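Local atomic coordinates of DegV family protein (Eubacterium eligens, PDB entry 3FDJ), a protein that is of unknown function but, as a member of the DegV family, probably binds a fatty acid in a pocket between its two domains. Residues F156-S161 and G183-G188; L162-Q167 and Y265-G270; K206-K211 and D238-M243; L226-V231 and G269-S274. All coordinates share one frame; numbering follows the deposited sequence. Where two conformers were deposited one is given.

Contacts 1 and 4 are two neighbouring strand pairings of one mixed sheet. Strand 153-159 of contact 1 lies beside strand 271-276 of contact 4, so both ladders continue into each other. Contact 4 is buried throughout and mainly apolar, whereas contact 1 runs from a buried ladder to a sodium site where the ladder ends. Contact 3 lies on one face of this sheet, further from the centre of the chain: two helices meet there mainly through apolar side chains, and its Ile240 packs on the strands of contact 4. Contact 2 joins the helix after strand 153-159 to the turn that leads into strand 271-276, sharing Gly269 and Gly270 with contact 4; a carboxylate there meets the start of a helix.

Contact 1: residues F156-S161 and G183-G188; sequences FCSLKS and GISVIG. With NA (sodium ion), chain E.
Strands 156-159 and 184-188 form an antiparallel ladder in the six-stranded mixed sheet of the DegV fold, and Cys157 with Gly188 and Leu159 with Val186 are its hydrogen-bonded pairs. Each pair exchanges two backbone bonds; Leu159 N reaches Val186 O at 2.9 Å. In the Cys157 pair the donors come in further from the carbonyl planes: Cys157 N stands 41° above that of Gly188. On the face that carries Cys157, Leu159 and Val186, Cys157 SG, set between its own backbone N and carbonyl carbon (chi1 62°), lies 3.8 Å from Gly188 CA. A beta carbon on Gly188 would come within 3.1 Å of Cys157 SG, so the sulfur fills the space that a side chain would need.

On the opposite face, with Ser158 and Ile187, the contact is partly polar. Ser158 OG, anti to the backbone N (chi1 -176°), sits 3.4 Å from Ser185 CB, and a water joins Ser158 OG to Ser185 OG. Leu208 of helix 205-219 packs on both Ser158 and Ile187. Beyond the last pair, Lys160 lays its CG 3.6 Å from Ser185 OG.

Where one segment leaves the ladder and the other enters it, a sodium ion links their carbonyls. Lys160 O binds the ion at 2.6 Å and Ile184 O at 2.4 Å; Ala179 O and two waters complete the site. Three of the five ligands are backbone oxygens, from Lys160 just past strand 153-159, Ile184, and Ala179 in the connection between them. Such neutral oxygen donors suit sodium, and the ion probably offsets the repulsion of carbonyl dipoles that converge here.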
loop_
_atom_site.group_PDB
_atom_site.type_symbol
_atom_site.label_atom_id
_atom_site.label_comp_id
_atom_site.label_asym_id
_atom_site.label_seq_id
_atom_site.Cartn_x
_atom_site.Cartn_y
_atom_site.Cartn_z
ATOM N N PHE A 156 0.767 6.997 -7.203
ATOM C CA PHE A 156 0.281 8.350 -7.012
ATOM C C PHE A 156 -0.900 8.319 -6.056
ATOM O O PHE A 156 -1.631 7.309 -5.971
ATOM C CB PHE A 156 -0.145 8.966 -8.347
ATOM C CG PHE A 156 0.967 9.092 -9.336
ATOM C CD1 PHE A 156 1.890 10.140 -9.242
ATOM C CD2 PHE A 156 1.132 8.146 -10.340
ATOM C CE1 PHE A 156 2.950 10.234 -10.130
ATOM C CE2 PHE A 156 2.184 8.257 -11.243
ATOM C CZ PHE A 156 3.095 9.290 -11.134
ATOM N N CYS A 157 -1.110 9.418 -5.343
ATOM C CA CYS A 157 -2.232 9.498 -4.431
ATOM C C CYS A 157 -2.859 10.877 -4.497
ATOM O O CYS A 157 -2.225 11.830 -4.926
ATOM C CB CYS A 157 -1.813 9.158 -3.006
ATOM S SG CYS A 157 -0.619 10.258 -2.310
ATOM N N SER A 158 -4.110 10.954 -4.089
ATOM C CA SER A 158 -4.775 12.231 -3.856
ATOM C C SER A 158 -5.488 12.166 -2.512
ATOM O O SER A 158 -6.377 11.324 -2.304
ATOM C CB SER A 158 -5.759 12.520 -4.981
ATOM O OG SER A 158 -6.335 13.805 -4.798
ATOM N N LEU A 159 -5.086 13.028 -1.590
ATOM C CA LEU A 159 -5.563 13.002 -0.221
ATOM C C LEU A 159 -6.317 14.281 0.131
ATOM O O LEU A 159 -5.830 15.379 -0.114
ATOM C CB LEU A 159 -4.391 12.797 0.732
ATOM C CG LEU A 159 -3.462 11.640 0.387
ATOM C CD1 LEU A 159 -2.385 11.486 1.461
ATOM C CD2 LEU A 159 -4.259 10.314 0.218
ATOM N N LYS A 160 -7.494 14.140 0.730
ATOM C CA LYS A 160 -8.314 15.275 1.107
ATOM C C LYS A 160 -7.952 15.799 2.480
ATOM O O LYS A 160 -8.314 16.930 2.835
ATOM C CB LYS A 160 -9.802 14.893 1.075
ATOM C CG LYS A 160 -10.255 14.411 -0.300
ATOM C CD LYS A 160 -11.775 14.371 -0.426
ATOM C CE LYS A 160 -12.194 13.988 -1.848
ATOM N NZ LYS A 160 -13.658 14.128 -2.029
ATOM N N SER A 161 -7.278 14.970 3.263
ATOM C CA SER A 161 -6.756 15.369 4.573
ATOM C C SER A 161 -5.479 14.599 4.856
ATOM O O SER A 161 -5.412 13.409 4.557
ATOM C CB SER A 161 -7.789 15.097 5.662
ATOM O OG SER A 161 -7.226 15.264 6.972
ATOM N N GLY A 183 -12.284 21.305 0.040
ATOM C CA GLY A 183 -12.277 21.100 -1.411
ATOM C C GLY A 183 -10.902 20.999 -2.060
ATOM O O GLY A 183 -10.804 20.813 -3.280
ATOM N N ILE A 184 -9.838 21.154 -1.267
ATOM C CA ILE A 184 -8.483 21.005 -1.764
ATOM C C ILE A 184 -7.928 19.644 -1.362
ATOM O O ILE A 184 -7.968 19.284 -0.190
ATOM C CB ILE A 184 -7.523 22.114 -1.236
ATOM C CG1 ILE A 184 -8.013 23.480 -1.665
ATOM C CG2 ILE A 184 -6.100 21.909 -1.787
ATOM C CD1 ILE A 184 -8.180 23.624 -3.191
ATOM N N SER A 185 -7.392 18.925 -2.350
ATOM C CA SER A 185 -6.620 17.709 -2.132
ATOM C C SER A 185 -5.155 17.927 -2.444
ATOM O O SER A 185 -4.817 18.808 -3.224
ATOM C CB SER A 185 -7.133 16.617 -3.053
ATOM O OG SER A 185 -8.472 16.297 -2.746
ATOM N N VAL A 186 -4.295 17.110 -1.843
ATOM C CA VAL A 186 -2.877 17.083 -2.157
ATOM C C VAL A 186 -2.578 15.841 -2.945
ATOM O O VAL A 186 -3.007 14.730 -2.570
ATOM C CB VAL A 186 -1.995 17.103 -0.910
ATOM C CG1 VAL A 186 -0.501 16.852 -1.270
ATOM C CG2 VAL A 186 -2.203 18.425 -0.152
ATOM N N ILE A 187 -1.876 16.036 -4.057
ATOM C CA ILE A 187 -1.451 14.938 -4.913
ATOM C C ILE A 187 -0.008 14.577 -4.556
ATOM O O ILE A 187 0.858 15.451 -4.437
ATOM C CB ILE A 187 -1.524 15.339 -6.409
ATOM C CG1 ILE A 187 -2.943 15.730 -6.798
ATOM C CG2 ILE A 187 -1.051 14.164 -7.295
ATOM C CD1 ILE A 187 -3.016 16.356 -8.224
ATOM N N GLY A 188 0.249 13.296 -4.352
ATOM C CA GLY A 188 1.579 12.815 -4.005
ATOM C C GLY A 188 2.040 11.657 -4.863
ATOM O O GLY A 188 1.271 11.083 -5.655
HETATM NA NA NA E . -9.091 19.187 1.878
HETATM O O HOH W 1 -9.086 14.144 -4.348
HETATM O O HOH W 2 -10.783 18.486 0.793
HETATM O O HOH W 3 -10.512 19.265 3.659
#

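Contact 2: residues L162-Q167 and Y265-G270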
loop_
_atom_site.group_PDB
_atom_site.type_symbol
_atom_site.label_atom_id
_atom_site.label_comp_id
_atom_site.label_asym_id
_atom_site.label_seq_id
_atom_site.Cartn_x
_atom_site.Cartn_y
_atom_site.Cartn_z
ATOM N N LEU A 162 -4.491 15.282 5.436
ATOM C CA LEU A 162 -3.209 14.694 5.798
ATOM C C LEU A 162 -2.945 14.854 7.290
ATOM O O LEU A 162 -1.804 14.812 7.732
ATOM C CB LEU A 162 -2.080 15.321 4.966
ATOM C CG LEU A 162 -2.152 14.995 3.461
ATOM C CD1 LEU A 162 -3.040 15.980 2.735
ATOM C CD2 LEU A 162 -0.764 14.962 2.838
ATOM N N HIS A 163 -4.015 14.975 8.081
ATOM C CA HIS A 163 -3.869 15.214 9.507
ATOM C C HIS A 163 -3.175 14.036 10.216
ATOM O O HIS A 163 -2.287 14.237 11.051
ATOM C CB HIS A 163 -5.245 15.451 10.110
ATOM C CG HIS A 163 -5.237 15.604 11.588
ATOM N ND1 HIS A 163 -4.764 16.735 12.212
ATOM C CD2 HIS A 163 -5.667 14.776 12.571
ATOM C CE1 HIS A 163 -4.886 16.590 13.521
ATOM N NE2 HIS A 163 -5.442 15.415 13.764
ATOM N N ASN A 164 -3.587 12.820 9.887
ATOM C CA ASN A 164 -2.993 11.633 10.528
ATOM C C ASN A 164 -1.527 11.406 10.137
ATOM O O ASN A 164 -0.678 11.068 10.987
ATOM C CB ASN A 164 -3.872 10.397 10.279
ATOM C CG ASN A 164 -5.233 10.519 10.938
ATOM O OD1 ASN A 164 -5.390 11.247 11.919
ATOM N ND2 ASN A 164 -6.224 9.821 10.398
ATOM N N LEU A 165 -1.205 11.597 8.863
ATOM C CA LEU A 165 0.190 11.613 8.441
ATOM C C LEU A 165 0.996 12.664 9.205
ATOM O O LEU A 165 2.064 12.373 9.738
ATOM C CB LEU A 165 0.320 11.870 6.932
ATOM C CG LEU A 165 -0.060 10.712 6.020
ATOM C CD1 LEU A 165 -0.436 11.254 4.630
ATOM C CD2 LEU A 165 1.028 9.645 5.947
ATOM N N ALA A 166 0.463 13.879 9.277
ATOM C CA ALA A 166 1.163 14.994 9.894
ATOM C C ALA A 166 1.340 14.795 11.393
ATOM O O ALA A 166 2.435 15.033 11.904
ATOM C CB ALA A 166 0.456 16.337 9.602
ATOM N N GLN A 167 0.305 14.330 12.099
ATOM C CA GLN A 167 0.438 14.194 13.554
ATOM C C GLN A 167 1.407 13.075 13.902
ATOM O O GLN A 167 1.950 13.067 14.991
ATOM C CB GLN A 167 -0.910 13.980 14.253
ATOM C CG GLN A 167 -1.507 12.597 14.090
ATOM C CD GLN A 167 -2.733 12.365 14.964
ATOM O OE1 GLN A 167 -2.660 12.464 16.200
ATOM N NE2 GLN A 167 -3.853 12.016 14.337
ATOM N N TYR A 265 -4.276 6.551 7.201
ATOM C CA TYR A 265 -3.306 7.526 6.708
ATOM C C TYR A 265 -3.748 8.277 5.456
ATOM O O TYR A 265 -3.388 9.449 5.286
ATOM C CB TYR A 265 -1.941 6.861 6.498
ATOM C CG TYR A 265 -1.147 6.713 7.776
ATOM C CD1 TYR A 265 -0.769 7.844 8.516
ATOM C CD2 TYR A 265 -0.788 5.449 8.276
ATOM C CE1 TYR A 265 -0.045 7.721 9.703
ATOM C CE2 TYR A 265 -0.054 5.329 9.452
ATOM C CZ TYR A 265 0.318 6.460 10.147
ATOM O OH TYR A 265 1.011 6.354 11.331
ATOM N N ALA A 266 -4.512 7.631 4.580
ATOM C CA ALA A 266 -5.059 8.325 3.394
ATOM C C ALA A 266 -6.292 9.165 3.712
ATOM O O ALA A 266 -6.571 10.156 3.029
ATOM C CB ALA A 266 -5.348 7.343 2.260
ATOM N N GLU A 267 -7.020 8.750 4.742
ATOM C CA GLU A 267 -8.221 9.419 5.272
ATOM C C GLU A 267 -9.428 9.366 4.346
ATOM O O GLU A 267 -9.329 9.007 3.181
ATOM C CB GLU A 267 -7.920 10.835 5.765
ATOM C CG GLU A 267 -6.922 10.797 6.909
ATOM C CD GLU A 267 -6.844 12.079 7.714
ATOM O OE1 GLU A 267 -7.914 12.619 8.096
ATOM O OE2 GLU A 267 -5.699 12.508 8.003
ATOM N N ARG A 268 -10.585 9.679 4.911
ATOM C CA ARG A 268 -11.816 9.642 4.157
ATOM C C ARG A 268 -11.673 10.487 2.902
ATOM O O ARG A 268 -11.179 11.620 2.949
ATOM C CB ARG A 268 -12.974 10.175 5.005
ATOM C CG ARG A 268 -14.271 9.528 4.719
ATOM C CD ARG A 268 -15.218 9.732 5.909
ATOM N NE ARG A 268 -15.757 8.459 6.375
ATOM C CZ ARG A 268 -16.225 8.227 7.601
ATOM N NH1 ARG A 268 -16.207 9.174 8.535
ATOM N NH2 ARG A 268 -16.712 7.028 7.897
ATOM N N GLY A 269 -12.086 9.904 1.782
ATOM C CA GLY A 269 -12.047 10.561 0.489
ATOM C C GLY A 269 -10.813 10.207 -0.316
ATOM O O GLY A 269 -10.740 10.469 -1.516
ATOM N N GLY A 270 -9.809 9.643 0.340
ATOM C CA GLY A 270 -8.520 9.442 -0.281
ATOM C C GLY A 270 -8.499 8.367 -1.352
ATOM O O GLY A 270 -9.294 7.387 -1.317
HETATM O O HOH W 4 -3.314 11.610 6.919
#
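Glu267 OE2 is gripped by backbone and water together. Asn164 N gives it an almost straight bond of 2.8 Å (177° at the hydrogen), arriving on the syn side but 29° out of the carboxylate plane. Water 4 donates a second bond, and His163 N lies 3.0 Å from Glu267 OE2. The same water accepts from Leu165 N and donates to Tyr265 O at 2.7 Å. The glutamate chain, extended beyond CG, carries the carboxylate to the start of helix 163-167, with Leu162 at the N-cap, where the helix dipole is likely to favour its negative charge. Glu267 itself follows helix 260-266 at positive phi and opens a type II turn to Gly270 that leads into strand 271-276.

The amide of Asn164 stacks on the carboxylate, planes 23° apart, with Asn164 ND2 3.6 Å from Glu267 CD; ND2 also bonds to Tyr264 O. An alanine in place of this glutamate would probably leave Asn164 N without its acceptor, and water 4 with one partner fewer. Beside this polar cluster, Leu165 CD2 meets Tyr265 CD1 obliquely at 3.6 Å. Asn164 O lies at the edge of the Tyr265 ring, 3.6 Å from Tyr265 CE1, while the phenol OH bonds to Thr60.

Contact 3: residues K206-K211 and D238-M243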
loop_
_atom_site.group_PDB
_atom_site.type_symbol
_atom_site.label_atom_id
_atom_site.label_comp_id
_atom_site.label_asym_id
_atom_site.label_seq_id
_atom_site.Cartn_x
_atom_site.Cartn_y
_atom_site.Cartn_z
ATOM N N LYS A 206 -12.350 16.718 -11.467
ATOM C CA LYS A 206 -11.972 16.858 -12.869
ATOM C C LYS A 206 -10.527 17.338 -13.012
ATOM O O LYS A 206 -9.778 16.837 -13.858
ATOM C CB LYS A 206 -12.923 17.782 -13.614
ATOM C CG LYS A 206 -14.265 17.111 -13.916
ATOM C CD LYS A 206 -15.110 18.019 -14.780
ATOM C CE LYS A 206 -15.847 19.016 -13.934
ATOM N NZ LYS A 206 -17.132 18.420 -13.474
ATOM N N LYS A 207 -10.123 18.269 -12.156
ATOM C CA LYS A 207 -8.751 18.767 -12.188
ATOM C C LYS A 207 -7.741 17.681 -11.811
ATOM O O LYS A 207 -6.670 17.572 -12.419
ATOM C CB LYS A 207 -8.612 19.980 -11.276
ATOM C CG LYS A 207 -9.166 21.256 -11.874
ATOM C CD LYS A 207 -8.729 22.496 -11.069
ATOM C CE LYS A 207 -9.553 23.719 -11.415
ATOM N NZ LYS A 207 -10.944 23.623 -10.818
ATOM N N LEU A 208 -8.105 16.850 -10.845
ATOM C CA LEU A 208 -7.292 15.676 -10.501
ATOM C C LEU A 208 -7.113 14.739 -11.703
ATOM O O LEU A 208 -5.988 14.288 -11.985
ATOM C CB LEU A 208 -7.880 14.931 -9.292
ATOM C CG LEU A 208 -7.205 13.594 -8.949
ATOM C CD1 LEU A 208 -5.752 13.845 -8.524
ATOM C CD2 LEU A 208 -8.012 12.873 -7.882
ATOM N N LEU A 209 -8.193 14.450 -12.431
ATOM C CA LEU A 209 -8.080 13.542 -13.576
ATOM C C LEU A 209 -7.063 14.062 -14.596
ATOM O O LEU A 209 -6.258 13.296 -15.135
ATOM C CB LEU A 209 -9.431 13.300 -14.262
ATOM C CG LEU A 209 -10.541 12.618 -13.455
ATOM C CD1 LEU A 209 -11.704 12.188 -14.363
ATOM C CD2 LEU A 209 -10.004 11.454 -12.710
ATOM N N VAL A 210 -7.085 15.365 -14.848
ATOM C CA VAL A 210 -6.166 15.971 -15.815
ATOM C C VAL A 210 -4.714 15.924 -15.317
ATOM O O VAL A 210 -3.768 15.613 -16.075
ATOM C CB VAL A 210 -6.592 17.424 -16.126
ATOM C CG1 VAL A 210 -5.545 18.122 -16.957
ATOM C CG2 VAL A 210 -7.973 17.439 -16.837
ATOM N N LYS A 211 -4.523 16.242 -14.053
ATOM C CA LYS A 211 -3.178 16.166 -13.472
ATOM C C LYS A 211 -2.623 14.738 -13.483
ATOM O O LYS A 211 -1.462 14.534 -13.780
ATOM C CB LYS A 211 -3.156 16.740 -12.063
ATOM C CG LYS A 211 -3.253 18.239 -12.026
ATOM C CD LYS A 211 -3.117 18.742 -10.590
ATOM C CE LYS A 211 -3.292 20.263 -10.458
ATOM N NZ LYS A 211 -2.498 21.071 -11.425
ATOM N N ASP A 238 -13.612 5.099 -9.541
ATOM C CA ASP A 238 -14.233 4.687 -10.796
ATOM C C ASP A 238 -14.016 5.722 -11.902
ATOM O O ASP A 238 -13.752 5.352 -13.038
ATOM C CB ASP A 238 -15.739 4.416 -10.611
ATOM C CG ASP A 238 -16.036 3.109 -9.881
ATOM O OD1 ASP A 238 -15.093 2.307 -9.612
ATOM O OD2 ASP A 238 -17.240 2.879 -9.578
ATOM N N LYS A 239 -14.084 7.012 -11.575
ATOM C CA LYS A 239 -13.793 8.060 -12.583
ATOM C C LYS A 239 -12.362 7.976 -13.112
ATOM O O LYS A 239 -12.127 8.136 -14.303
ATOM C CB LYS A 239 -13.965 9.467 -12.012
ATOM C CG LYS A 239 -15.353 9.913 -11.756
ATOM C CD LYS A 239 -15.332 11.369 -11.233
ATOM C CE LYS A 239 -16.681 11.780 -10.759
ATOM N NZ LYS A 239 -16.668 13.165 -10.229
ATOM N N ILE A 240 -11.424 7.752 -12.206
ATOM C CA ILE A 240 -10.010 7.604 -12.561
ATOM C C ILE A 240 -9.844 6.382 -13.468
ATOM O O ILE A 240 -9.200 6.455 -14.518
ATOM C CB ILE A 240 -9.131 7.487 -11.315
ATOM C CG1 ILE A 240 -9.126 8.813 -10.530
ATOM C CG2 ILE A 240 -7.678 7.098 -11.721
ATOM C CD1 ILE A 240 -8.558 8.710 -9.083
ATOM N N ALA A 241 -10.435 5.259 -13.069
ATOM C CA ALA A 241 -10.331 4.042 -13.855
ATOM C C ALA A 241 -10.886 4.269 -15.268
ATOM O O ALA A 241 -10.279 3.841 -16.253
ATOM C CB ALA A 241 -11.078 2.874 -13.158
ATOM N N ASP A 242 -12.023 4.948 -15.372
ATOM C CA ASP A 242 -12.623 5.238 -16.689
ATOM C C ASP A 242 -11.706 6.114 -17.553
ATOM O O ASP A 242 -11.558 5.880 -18.761
ATOM C CB ASP A 242 -13.972 5.960 -16.530
ATOM C CG ASP A 242 -15.120 5.010 -16.187
ATOM O OD1 ASP A 242 -14.977 3.772 -16.344
ATOM O OD2 ASP A 242 -16.181 5.506 -15.746
HETATM N N MSE A 243 -11.125 7.143 -16.926
HETATM C CA MSE A 243 -10.224 8.039 -17.618
HETATM C C MSE A 243 -9.035 7.266 -18.191
HETATM O O MSE A 243 -8.652 7.473 -19.352
HETATM C CB MSE A 243 -9.730 9.133 -16.668
HETATM C CG MSE A 243 -8.744 10.097 -17.283
HETATM SE SE MSE A 243 -6.860 9.542 -17.232
HETATM C CE MSE A 243 -6.397 9.830 -15.354
#
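The axes of helical segments 206-211 and 238-243 pass 10.4 Å apart, their N-to-C directions 39° from each other, with Leu209 and Ile240 closest at the backbone. Leu209 carries the contact, and its two methyls divide the work. Its CD2 presses on Ile240 CG1 at 3.5 Å, the side chains meeting at a slant. Its CD1 turns to Lys239 and Met243, one helical turn apart: Leu209 CD1 is 4.2 Å from Lys239 CB and 4.3 Å from Met243 CB.

Met243, a selenomethionine, also reaches back across the gap. Bends at chi2 (-86°) and chi3 (-75°) fold its chain so that CE ends 3.5 Å from Leu209 O, over the backbone of the facing helix. Deeper in, Leu208 CD2 makes a looser touch of 4.4 Å with Ile240 CD1. At the exposed margin Lys239 touches Leu209 through its aliphatic part, while its ammonium forms a salt bridge with Asp205.

Below the helices lies the sheet: Leu208 rests on Ile187 and Ile240 on Ile228. This is the layered packing of an alpha/beta domain, in which helix 234-248 is the crossover of a beta-alpha-beta unit joining parallel strands 226-230 and 253-257.

Contact 4: residues L226-V231 and G269-S274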
loop_
_atom_site.group_PDB
_atom_site.type_symbol
_atom_site.label_atom_id
_atom_site.label_comp_id
_atom_site.label_asym_id
_atom_site.label_seq_id
_atom_site.Cartn_x
_atom_site.Cartn_y
_atom_site.Cartn_z
ATOM N N LEU A 226 -3.036 -1.623 -13.591
ATOM C CA LEU A 226 -3.447 -0.455 -12.818
ATOM C C LEU A 226 -4.271 -0.926 -11.632
ATOM O O LEU A 226 -5.220 -1.709 -11.791
ATOM C CB LEU A 226 -4.341 0.454 -13.681
ATOM C CG LEU A 226 -5.079 1.612 -12.983
ATOM C CD1 LEU A 226 -4.071 2.611 -12.502
ATOM C CD2 LEU A 226 -6.110 2.237 -13.956
ATOM N N ARG A 227 -3.920 -0.456 -10.438
ATOM C CA ARG A 227 -4.624 -0.846 -9.213
ATOM C C ARG A 227 -4.941 0.430 -8.451
ATOM O O ARG A 227 -4.068 1.267 -8.247
ATOM C CB ARG A 227 -3.754 -1.803 -8.357
ATOM C CG ARG A 227 -3.478 -3.154 -9.026
ATOM C CD ARG A 227 -4.740 -3.965 -9.197
ATOM N NE ARG A 227 -4.514 -5.257 -9.853
ATOM C CZ ARG A 227 -4.666 -5.523 -11.146
ATOM N NH1 ARG A 227 -5.111 -4.617 -12.007
ATOM N NH2 ARG A 227 -4.431 -6.759 -11.564
ATOM N N ILE A 228 -6.202 0.602 -8.076
ATOM C CA ILE A 228 -6.644 1.810 -7.381
ATOM C C ILE A 228 -7.414 1.409 -6.119
ATOM O O ILE A 228 -8.416 0.668 -6.212
ATOM C CB ILE A 228 -7.592 2.662 -8.263
ATOM C CG1 ILE A 228 -7.008 2.925 -9.656
ATOM C CG2 ILE A 228 -7.989 3.965 -7.526
ATOM C CD1 ILE A 228 -7.982 3.625 -10.673
ATOM N N CYS A 229 -6.959 1.872 -4.955
ATOM C CA CYS A 229 -7.729 1.728 -3.730
ATOM C C CYS A 229 -8.260 3.089 -3.288
ATOM O O CYS A 229 -7.733 4.147 -3.678
ATOM C CB CYS A 229 -6.957 1.009 -2.611
ATOM S SG CYS A 229 -5.836 2.025 -1.815
ATOM N N HIS A 230 -9.367 3.057 -2.554
ATOM C CA HIS A 230 -10.044 4.234 -2.100
ATOM C C HIS A 230 -10.544 4.058 -0.684
ATOM O O HIS A 230 -10.809 2.937 -0.230
ATOM C CB HIS A 230 -11.213 4.585 -3.030
ATOM C CG HIS A 230 -12.315 3.585 -2.997
ATOM N ND1 HIS A 230 -13.330 3.629 -2.063
ATOM C CD2 HIS A 230 -12.524 2.469 -3.732
ATOM C CE1 HIS A 230 -14.133 2.598 -2.251
ATOM N NE2 HIS A 230 -13.667 1.878 -3.258
ATOM N N VAL A 231 -10.674 5.180 0.004
ATOM C CA VAL A 231 -11.212 5.241 1.349
ATOM C C VAL A 231 -12.560 5.932 1.238
ATOM O O VAL A 231 -12.640 7.174 1.254
ATOM C CB VAL A 231 -10.325 6.061 2.285
ATOM C CG1 VAL A 231 -10.873 5.965 3.719
ATOM C CG2 VAL A 231 -8.861 5.608 2.191
ATOM N N GLY A 269 -12.086 9.904 1.782
ATOM C CA GLY A 269 -12.047 10.561 0.489
ATOM C C GLY A 269 -10.813 10.207 -0.316
ATOM O O GLY A 269 -10.740 10.469 -1.516
ATOM N N GLY A 270 -9.809 9.643 0.340
ATOM C CA GLY A 270 -8.520 9.442 -0.281
ATOM C C GLY A 270 -8.499 8.367 -1.352
ATOM O O GLY A 270 -9.294 7.387 -1.317
ATOM N N ILE A 271 -7.599 8.569 -2.319
ATOM C CA ILE A 271 -7.336 7.628 -3.407
ATOM C C ILE A 271 -5.844 7.310 -3.438
ATOM O O ILE A 271 -5.019 8.201 -3.220
ATOM C CB ILE A 271 -7.724 8.247 -4.767
ATOM C CG1 ILE A 271 -9.240 8.474 -4.850
ATOM C CG2 ILE A 271 -7.207 7.388 -5.926
ATOM C CD1 ILE A 271 -10.042 7.214 -4.904
ATOM N N ILE A 272 -5.489 6.058 -3.707
ATOM C CA ILE A 272 -4.104 5.705 -4.012
ATOM C C ILE A 272 -4.112 4.802 -5.242
ATOM O O ILE A 272 -4.918 3.881 -5.332
ATOM C CB ILE A 272 -3.416 4.948 -2.863
ATOM C CG1 ILE A 272 -3.700 5.579 -1.494
ATOM C CG2 ILE A 272 -1.915 4.855 -3.141
ATOM C CD1 ILE A 272 -3.141 4.751 -0.334
ATOM N N LEU A 273 -3.219 5.064 -6.182
ATOM C CA LEU A 273 -3.113 4.237 -7.355
ATOM C C LEU A 273 -1.702 3.826 -7.647
ATOM O O LEU A 273 -0.752 4.542 -7.347
ATOM C CB LEU A 273 -3.757 4.878 -8.588
ATOM C CG LEU A 273 -3.092 5.922 -9.447
ATOM C CD1 LEU A 273 -2.005 5.298 -10.391
ATOM C CD2 LEU A 273 -4.174 6.620 -10.293
ATOM N N SER A 274 -1.563 2.639 -8.198
ATOM C CA SER A 274 -0.285 2.178 -8.659
ATOM C C SER A 274 -0.380 1.584 -10.048
ATOM O O SER A 274 -1.431 1.049 -10.440
ATOM C CB SER A 274 0.304 1.183 -7.666
ATOM O OG SER A 274 1.617 0.836 -8.059
#
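Ile228 and Leu273 face each other as a non-hydrogen-bonded pair at the apolar centre, lying side by side and pointing the same way, with Ile228 CG1 3.9 Å from Leu273 CB. Leu273 CG takes the crowded position between backbone N and carbonyl carbon (chi1 81°), and beyond it Leu273 CD1 meets Leu226 CD1 at 4.0 Å, the two leucines slanting across one another. The other branch of the isoleucine, Ile228 CG2, lies 3.9 Å from Ile271 CG2, a less certain contact because Ile271 was modelled in two conformers and the distance holds for one. Ile240 of helix 234-248 closes over this face.

On the reverse face Cys229 SG packs 3.9 Å from Ile272 CB, and helix 120-134 lies over Ile272 and Ser274. Helices thus cover both faces, the layered build of an alpha/beta domain, and strand 271-276 runs inside the sheet between strands 226-230 and 153-159.

The antiparallel ladder pairs Arg227 with Ser274 and Cys229 with Ile272 by two backbone bonds each; Cys229 N to Ile272 O measures 2.9 Å. It runs on past the strands, where Val231 N bonds to Gly270 O and Val231 O accepts from Gly269 N at 2.8 Å.

Polar groups gather toward the ends. The ring of His230 turns away from the facing strand, and ND1 bonds to Asn233 N. Ser274 OG is held by Arg154 O. Arg227 curls back so that NH1 donates to Leu226 O at 2.9 Å, from 52° above that carbonyl's plane, while NH2 forms salt bridges with Glu127 and Asp252.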